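Local coordinates for phosphoethanolamine N-methyltransferase 2 (Haemonchus contortus, PDB 4KRH) that catalyses S-adenosylmethionine-dependent N-methylation in the phosphobase pathway, which leads from phosphoethanolamine to phosphocholine, at the S-adenosylmethionine site. Coordinates in Å, arbitrary orientation; residue numbers count along the deposited sequence, not the author numbering.

The S-adenosylmethionine site. Residues 176, 185, 201-203, 230-232, 252-254, 257, 278-280, 296-298, 301-302. With SAM (S-adenosylmethionine), chain B.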
ATOM      1  N   PHE A 176       1.363 -10.080   7.382  1.00 52.43           N
ATOM      2  CA  PHE A 176       0.383  -9.004   7.533  1.00 53.08           C
ATOM      3  C   PHE A 176      -0.330  -8.706   6.210  1.00 52.33           C
ATOM      4  O   PHE A 176      -1.557  -8.580   6.190  1.00 53.27           O
ATOM      5  CB  PHE A 176       1.089  -7.748   8.057  1.00 53.05           C
ATOM      6  CG  PHE A 176       0.152  -6.607   8.371  1.00 55.22           C
ATOM      7  CD1 PHE A 176      -1.174  -6.853   8.688  1.00 58.59           C
ATOM      8  CD2 PHE A 176       0.607  -5.303   8.406  1.00 55.25           C
ATOM      9  CE1 PHE A 176      -2.029  -5.820   8.984  1.00 58.80           C
ATOM     10  CE2 PHE A 176      -0.251  -4.265   8.710  1.00 57.13           C
ATOM     11  CZ  PHE A 176      -1.566  -4.525   8.999  1.00 58.55           C
ATOM     12  N   TYR A 185     -10.074  -7.434   3.224  1.00 57.65           N
ATOM     13  CA  TYR A 185     -10.042  -6.711   1.949  1.00 55.00           C
ATOM     14  C   TYR A 185      -9.848  -7.602   0.721  1.00 55.15           C
ATOM     15  O   TYR A 185      -8.977  -7.349  -0.108  1.00 52.66           O
ATOM     16  CB  TYR A 185      -8.971  -5.609   2.000  1.00 51.49           C
ATOM     17  CG  TYR A 185      -9.195  -4.623   3.120  1.00 51.35           C
ATOM     18  CD1 TYR A 185     -10.414  -3.981   3.266  1.00 52.44           C
ATOM     19  CD2 TYR A 185      -8.209  -4.385   4.070  1.00 50.46           C
ATOM     20  CE1 TYR A 185     -10.635  -3.101   4.291  1.00 52.60           C
ATOM     21  CE2 TYR A 185      -8.425  -3.505   5.110  1.00 50.60           C
ATOM     22  CZ  TYR A 185      -9.642  -2.868   5.212  1.00 51.70           C
ATOM     23  OH  TYR A 185      -9.868  -1.990   6.241  1.00 52.08           O
ATOM     24  N   PHE A 201     -14.845   4.669  -2.700  1.00 44.42           N
ATOM     25  CA  PHE A 201     -14.538   4.881  -1.292  1.00 44.61           C
ATOM     26  C   PHE A 201     -14.799   3.612  -0.476  1.00 46.87           C
ATOM     27  O   PHE A 201     -15.747   2.876  -0.754  1.00 49.12           O
ATOM     28  CB  PHE A 201     -15.327   6.068  -0.737  1.00 45.43           C
ATOM     29  CG  PHE A 201     -14.799   7.402  -1.198  1.00 43.15           C
ATOM     30  CD1 PHE A 201     -13.756   8.025  -0.537  1.00 41.37           C
ATOM     31  CD2 PHE A 201     -15.364   8.035  -2.297  1.00 43.00           C
ATOM     32  CE1 PHE A 201     -13.277   9.246  -0.980  1.00 39.50           C
ATOM     33  CE2 PHE A 201     -14.893   9.253  -2.736  1.00 41.18           C
ATOM     34  CZ  PHE A 201     -13.851   9.859  -2.079  1.00 39.44           C
ATOM     35  N   ILE A 202     -13.971   3.369   0.537  1.00 69.75           N
ATOM     36  CA  ILE A 202     -14.193   2.263   1.463  1.00 72.28           C
ATOM     37  C   ILE A 202     -14.280   2.851   2.874  1.00 74.57           C
ATOM     38  O   ILE A 202     -14.012   2.184   3.874  1.00 77.95           O
ATOM     39  CB  ILE A 202     -13.058   1.214   1.388  1.00 73.41           C
ATOM     40  CG1 ILE A 202     -12.735   0.889  -0.068  1.00 71.78           C
ATOM     41  CG2 ILE A 202     -13.448  -0.082   2.090  1.00 75.70           C
ATOM     42  CD1 ILE A 202     -13.853   0.168  -0.790  1.00 72.07           C
ATOM     43  N   SER A 203     -14.682   4.113   2.950  1.00 53.53           N
ATOM     44  CA  SER A 203     -14.738   4.808   4.223  1.00 54.72           C
ATOM     45  C   SER A 203     -16.104   5.456   4.317  1.00 55.20           C
ATOM     46  O   SER A 203     -16.687   5.821   3.298  1.00 53.75           O
ATOM     47  CB  SER A 203     -13.625   5.856   4.333  1.00 53.17           C
ATOM     48  OG  SER A 203     -13.605   6.710   3.205  1.00 50.74           O
ATOM     49  N   GLY A 230      -2.925   4.302   3.433  1.00 31.68           N
ATOM     50  CA  GLY A 230      -4.097   3.452   3.402  1.00 33.92           C
ATOM     51  C   GLY A 230      -5.083   3.989   2.388  1.00 33.77           C
ATOM     52  O   GLY A 230      -6.245   4.222   2.697  1.00 35.38           O
ATOM     53  N   VAL A 231      -4.600   4.200   1.171  1.00 31.97           N
ATOM     54  CA  VAL A 231      -5.334   4.924   0.144  1.00 31.53           C
ATOM     55  C   VAL A 231      -6.490   4.100  -0.417  1.00 33.41           C
ATOM     56  O   VAL A 231      -7.344   4.622  -1.135  1.00 33.65           O
ATOM     57  CB  VAL A 231      -4.381   5.400  -0.975  1.00 29.25           C
ATOM     58  CG1 VAL A 231      -4.021   4.251  -1.872  1.00 29.34           C
ATOM     59  CG2 VAL A 231      -5.015   6.502  -1.787  1.00 28.73           C
ATOM     60  N   GLY A 232      -6.516   2.816  -0.092  1.00 34.92           N
ATOM     61  CA  GLY A 232      -7.624   1.963  -0.475  1.00 37.08           C
ATOM     62  C   GLY A 232      -7.740   1.871  -1.980  1.00 36.41           C
ATOM     63  O   GLY A 232      -6.744   1.621  -2.655  1.00 34.98           O
ATOM     64  N   ASP A 252      -0.759   1.655   0.045  1.00 29.37           N
ATOM     65  CA  ASP A 252      -1.615   0.694   0.704  1.00 31.80           C
ATOM     66  C   ASP A 252      -0.891  -0.632   0.731  1.00 32.65           C
ATOM     67  O   ASP A 252      -0.168  -0.977  -0.202  1.00 31.75           O
ATOM     68  CB  ASP A 252      -2.928   0.538  -0.048  1.00 32.96           C
ATOM     69  CG  ASP A 252      -4.030   0.052   0.835  1.00 35.48           C
ATOM     70  OD1 ASP A 252      -4.920   0.849   1.212  1.00 35.93           O
ATOM     71  OD2 ASP A 252      -3.986  -1.151   1.175  1.00 37.21           O
ATOM     72  N   LEU A 253      -1.126  -1.403   1.783  1.00 34.67           N
ATOM     73  CA  LEU A 253      -0.464  -2.681   1.921  1.00 35.83           C
ATOM     74  C   LEU A 253      -1.252  -3.735   1.153  1.00 37.64           C
ATOM     75  O   LEU A 253      -0.705  -4.760   0.759  1.00 38.34           O
ATOM     76  CB  LEU A 253      -0.331  -3.049   3.395  1.00 37.46           C
ATOM     77  CG  LEU A 253       0.521  -4.280   3.691  1.00 38.69           C
ATOM     78  CD1 LEU A 253       1.806  -4.201   2.897  1.00 36.58           C
ATOM     79  CD2 LEU A 253       0.823  -4.356   5.167  1.00 39.93           C
ATOM     80  N   SER A 254      -2.545  -3.489   0.949  1.00 38.58           N
ATOM     81  CA  SER A 254      -3.401  -4.471   0.285  1.00 40.61           C
ATOM     82  C   SER A 254      -3.283  -4.330  -1.225  1.00 39.27           C
ATOM     83  O   SER A 254      -3.595  -3.279  -1.790  1.00 37.75           O
ATOM     84  CB  SER A 254      -4.852  -4.311   0.716  1.00 42.48           C
ATOM     85  OG  SER A 254      -5.693  -5.108  -0.100  1.00 44.23           O
HETATM   86  N   MSE A 257      -6.824  -3.901  -2.958  1.00 72.84           N
HETATM   87  CA  MSE A 257      -7.285  -2.524  -2.949  1.00 71.95           C
HETATM   88  C   MSE A 257      -6.624  -1.713  -4.056  1.00 69.57           C
HETATM   89  O   MSE A 257      -7.305  -1.093  -4.873  1.00 68.14           O
HETATM   90  CB  MSE A 257      -6.947  -1.868  -1.607  1.00 72.12           C
HETATM   91  CG  MSE A 257      -7.798  -2.304  -0.415  1.00 75.22           C
HETATM   92 SE   MSE A 257      -9.700  -1.927  -0.636  1.00 76.03          SE
HETATM   93  CE  MSE A 257     -10.189  -1.379   1.163  1.00 79.19           C
ATOM     94  N   CYS A 278       2.978  -0.908  -0.136  1.00 29.59           N
ATOM     95  CA  CYS A 278       3.975  -1.060   0.927  1.00 29.80           C
ATOM     96  C   CYS A 278       3.325  -0.924   2.299  1.00 34.28           C
ATOM     97  O   CYS A 278       2.183  -0.471   2.407  1.00 35.96           O
ATOM     98  CB  CYS A 278       5.094  -0.017   0.802  1.00 27.74           C
ATOM     99  SG  CYS A 278       4.568   1.709   0.861  1.00 28.37           S
ATOM    100  N   ASP A 279       4.069  -1.305   3.338  1.00 32.05           N
ATOM    101  CA  ASP A 279       3.617  -1.164   4.719  1.00 36.10           C
ATOM    102  C   ASP A 279       4.117   0.181   5.236  1.00 35.60           C
ATOM    103  O   ASP A 279       5.324   0.405   5.341  1.00 33.70           O
ATOM    104  CB  ASP A 279       4.205  -2.314   5.555  1.00 37.48           C
ATOM    105  CG  ASP A 279       3.726  -2.320   7.004  1.00 42.29           C
ATOM    106  OD1 ASP A 279       3.366  -1.251   7.542  1.00 42.80           O
ATOM    107  OD2 ASP A 279       3.754  -3.401   7.630  1.00 43.72           O
ATOM    108  N   ALA A 280       3.187   1.072   5.569  1.00 30.61           N
ATOM    109  CA  ALA A 280       3.560   2.436   5.933  1.00 29.11           C
ATOM    110  C   ALA A 280       4.387   2.534   7.222  1.00 29.64           C
ATOM    111  O   ALA A 280       5.001   3.573   7.481  1.00 28.33           O
ATOM    112  CB  ALA A 280       2.326   3.306   6.033  1.00 29.46           C
ATOM    113  N   ARG A 296      -7.089   8.114   6.108  1.00 27.50           N
ATOM    114  CA  ARG A 296      -8.525   8.039   6.298  1.00 28.39           C
ATOM    115  C   ARG A 296      -8.934   6.625   6.653  1.00 31.10           C
ATOM    116  O   ARG A 296      -9.026   5.757   5.782  1.00 31.58           O
ATOM    117  CB  ARG A 296      -9.214   8.493   5.009  1.00 26.79           C
ATOM    118  CG  ARG A 296     -10.729   8.498   5.035  1.00 27.66           C
ATOM    119  CD  ARG A 296     -11.317   9.663   5.796  1.00 27.32           C
ATOM    120  NE  ARG A 296     -12.622   9.301   6.331  1.00 29.18           N
ATOM    121  CZ  ARG A 296     -13.750   9.295   5.625  1.00 29.38           C
ATOM    122  NH1 ARG A 296     -13.744   9.623   4.336  1.00 28.20           N
ATOM    123  NH2 ARG A 296     -14.887   8.905   6.196  1.00 31.36           N
ATOM    124  N   ASP A 297      -9.194   6.414   7.942  1.00 37.88           N
ATOM    125  CA  ASP A 297      -9.724   5.154   8.444  1.00 41.28           C
ATOM    126  C   ASP A 297      -8.812   3.974   8.129  1.00 42.56           C
ATOM    127  O   ASP A 297      -9.271   2.911   7.723  1.00 45.17           O
ATOM    128  CB  ASP A 297     -11.150   4.958   7.948  1.00 42.01           C
ATOM    129  CG  ASP A 297     -12.050   6.087   8.385  1.00 41.73           C
ATOM    130  OD1 ASP A 297     -11.836   6.594   9.502  1.00 41.98           O
ATOM    131  OD2 ASP A 297     -12.954   6.478   7.619  1.00 40.79           O
ATOM    132  N   CYS A 298      -7.513   4.174   8.309  1.00 39.81           N
ATOM    133  CA  CYS A 298      -6.543   3.124   8.052  1.00 42.12           C
ATOM    134  C   CYS A 298      -5.843   2.595   9.305  1.00 47.07           C
ATOM    135  O   CYS A 298      -5.684   1.389   9.460  1.00 51.32           O
ATOM    136  CB  CYS A 298      -5.483   3.661   7.089  1.00 38.30           C
ATOM    137  SG  CYS A 298      -3.917   2.772   7.129  1.00 41.34           S
ATOM    138  N   HIS A 301      -5.525  -0.652  11.873  1.00 52.79           N
ATOM    139  CA  HIS A 301      -4.866  -1.882  11.425  1.00 55.30           C
ATOM    140  C   HIS A 301      -3.444  -1.960  11.955  1.00 56.69           C
ATOM    141  O   HIS A 301      -2.806  -3.013  11.902  1.00 59.82           O
ATOM    142  CB  HIS A 301      -4.816  -1.951   9.897  1.00 52.44           C
ATOM    143  CG  HIS A 301      -6.140  -2.222   9.259  1.00 52.16           C
ATOM    144  ND1 HIS A 301      -6.789  -3.428   9.384  1.00 56.06           N
ATOM    145  CD2 HIS A 301      -6.945  -1.439   8.504  1.00 48.78           C
ATOM    146  CE1 HIS A 301      -7.932  -3.382   8.723  1.00 54.97           C
ATOM    147  NE2 HIS A 301      -8.052  -2.184   8.183  1.00 50.59           N
ATOM    148  N   ILE A 302      -2.937  -0.835  12.439  1.00 54.55           N
ATOM    149  CA  ILE A 302      -1.519  -0.702  12.738  1.00 55.07           C
ATOM    150  C   ILE A 302      -1.203  -0.713  14.225  1.00 58.67           C
ATOM    151  O   ILE A 302      -1.630   0.170  14.971  1.00 57.92           O
ATOM    152  CB  ILE A 302      -0.968   0.587  12.131  1.00 50.31           C
ATOM    153  CG1 ILE A 302      -1.111   0.566  10.605  1.00 47.20           C
ATOM    154  CG2 ILE A 302       0.453   0.754  12.546  1.00 51.17           C
ATOM    155  CD1 ILE A 302      -0.685   1.850   9.932  1.00 42.78           C
TER
HETATM  156  N   SAM B 900      -8.938   5.426   3.325  1.00108.57           N
HETATM  157  CA  SAM B 900      -9.376   4.718   2.148  1.00110.87           C
HETATM  158  C   SAM B 900     -10.679   5.247   1.652  1.00126.29           C
HETATM  159  O   SAM B 900     -11.229   6.212   2.252  1.00132.91           O
HETATM  160  OXT SAM B 900     -11.227   4.735   0.638  1.00128.67           O
HETATM  161  CB  SAM B 900      -9.481   3.266   2.525  1.00109.84           C
HETATM  162  CG  SAM B 900      -9.644   2.970   3.977  1.00111.46           C
HETATM  163  SD  SAM B 900      -9.726   1.232   4.527  1.00116.40           S
HETATM  164  CE  SAM B 900     -10.934   0.941   5.817  1.00151.29           C
HETATM  165  C5' SAM B 900      -8.105   0.692   5.103  1.00101.52           C
HETATM  166  C4' SAM B 900      -7.013   0.651   4.175  1.00101.60           C
HETATM  167  O4' SAM B 900      -5.779   0.884   4.927  1.00 89.46           O
HETATM  168  C3' SAM B 900      -6.905  -0.690   3.591  1.00106.13           C
HETATM  169  O3' SAM B 900      -6.890  -0.593   2.218  1.00104.51           O
HETATM  170  C2' SAM B 900      -5.623  -1.238   4.051  1.00108.42           C
HETATM  171  O2' SAM B 900      -4.988  -1.874   3.027  1.00122.64           O
HETATM  172  C1' SAM B 900      -4.840  -0.040   4.473  1.00 91.41           C
HETATM  173  N9  SAM B 900      -3.861  -0.456   5.446  1.00 94.04           N
HETATM  174  C8  SAM B 900      -4.018  -1.131   6.591  1.00104.97           C
HETATM  175  N7  SAM B 900      -2.798  -1.268   7.137  1.00107.61           N
HETATM  176  C5  SAM B 900      -1.884  -0.682   6.334  1.00105.05           C
HETATM  177  C6  SAM B 900      -0.498  -0.525   6.402  1.00110.28           C
HETATM  178  N6  SAM B 900       0.248  -1.052   7.515  1.00110.03           N
HETATM  179  N1  SAM B 900       0.127   0.128   5.412  1.00112.31           N
HETATM  180  C2  SAM B 900      -0.561   0.623   4.373  1.00120.44           C
HETATM  181  N3  SAM B 900      -1.888   0.488   4.278  1.00118.06           N
HETATM  182  C4  SAM B 900      -2.566  -0.158   5.240  1.00102.95           C
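S-adenosylmethionine, the methyl donor, lies almost fully buried in the cofactor cleft of a class I methyltransferase, although the ligand itself is poorly ordered. Asp252 is the acidic residue that holds the ribose. Its CB carries CG nearly anti to the backbone N (chi1 -156°), which points the carboxylate at the sugar, with CG packed near C1'. Asp252 OD1 accepts a hydrogen bond from the ribose 3'-hydroxyl, SAM O3', at 2.6 Å through its syn lone pair and is also met, from above the carboxylate plane, by Gly232 N at 2.8 Å. Asp252 OD2 turns its anti lone pair to Ser254 N at 2.8 Å and lies beside the 2'-hydroxyl, which is modelled too close to it for a meaningful distance. Two backbone amides thus fix the carboxylate's rotation.

Adenine is clamped between Leu253, whose CB sits over one face 3.7 Å from the centroid of the six-membered ring, and the thiol of Cys298 on the opposite face. Its edge is read by Ala280 N, which donates to SAM N1 almost straight (3.2 Å, 175° at H). The amine SAM N6 donates to Asp279 OD1 at 3.1 Å, from above that carboxylate's plane.

At the methionine end, the amine meets Gly230 O nearly along the C=O axis (167°) and also hydrogen-bonds to Arg296 O. The carboxylate takes Ser203 OG at 2.6 Å on SAM O and Ile202 N on OXT. Beside the sulfonium methyl CE stands the hydroxyl of Tyr185, whose ring lays a face against the ribose, with CE2 under C3'; His301 NE2 meets Tyr185 OH at 2.7 Å in the plane of the phenol ring, so the imidazole probably positions it near the transferred methyl.

The site lies across the strand ends of the Rossmann-like sheet: the glycine-rich loop beginning at Gly230 follows strand 225-229, Asp252 ends strand 247-252, and Asp279 and Asp297 follow strands 273-278 and 292-296, while helix 176-182 and Tyr185 help cover the cofactor.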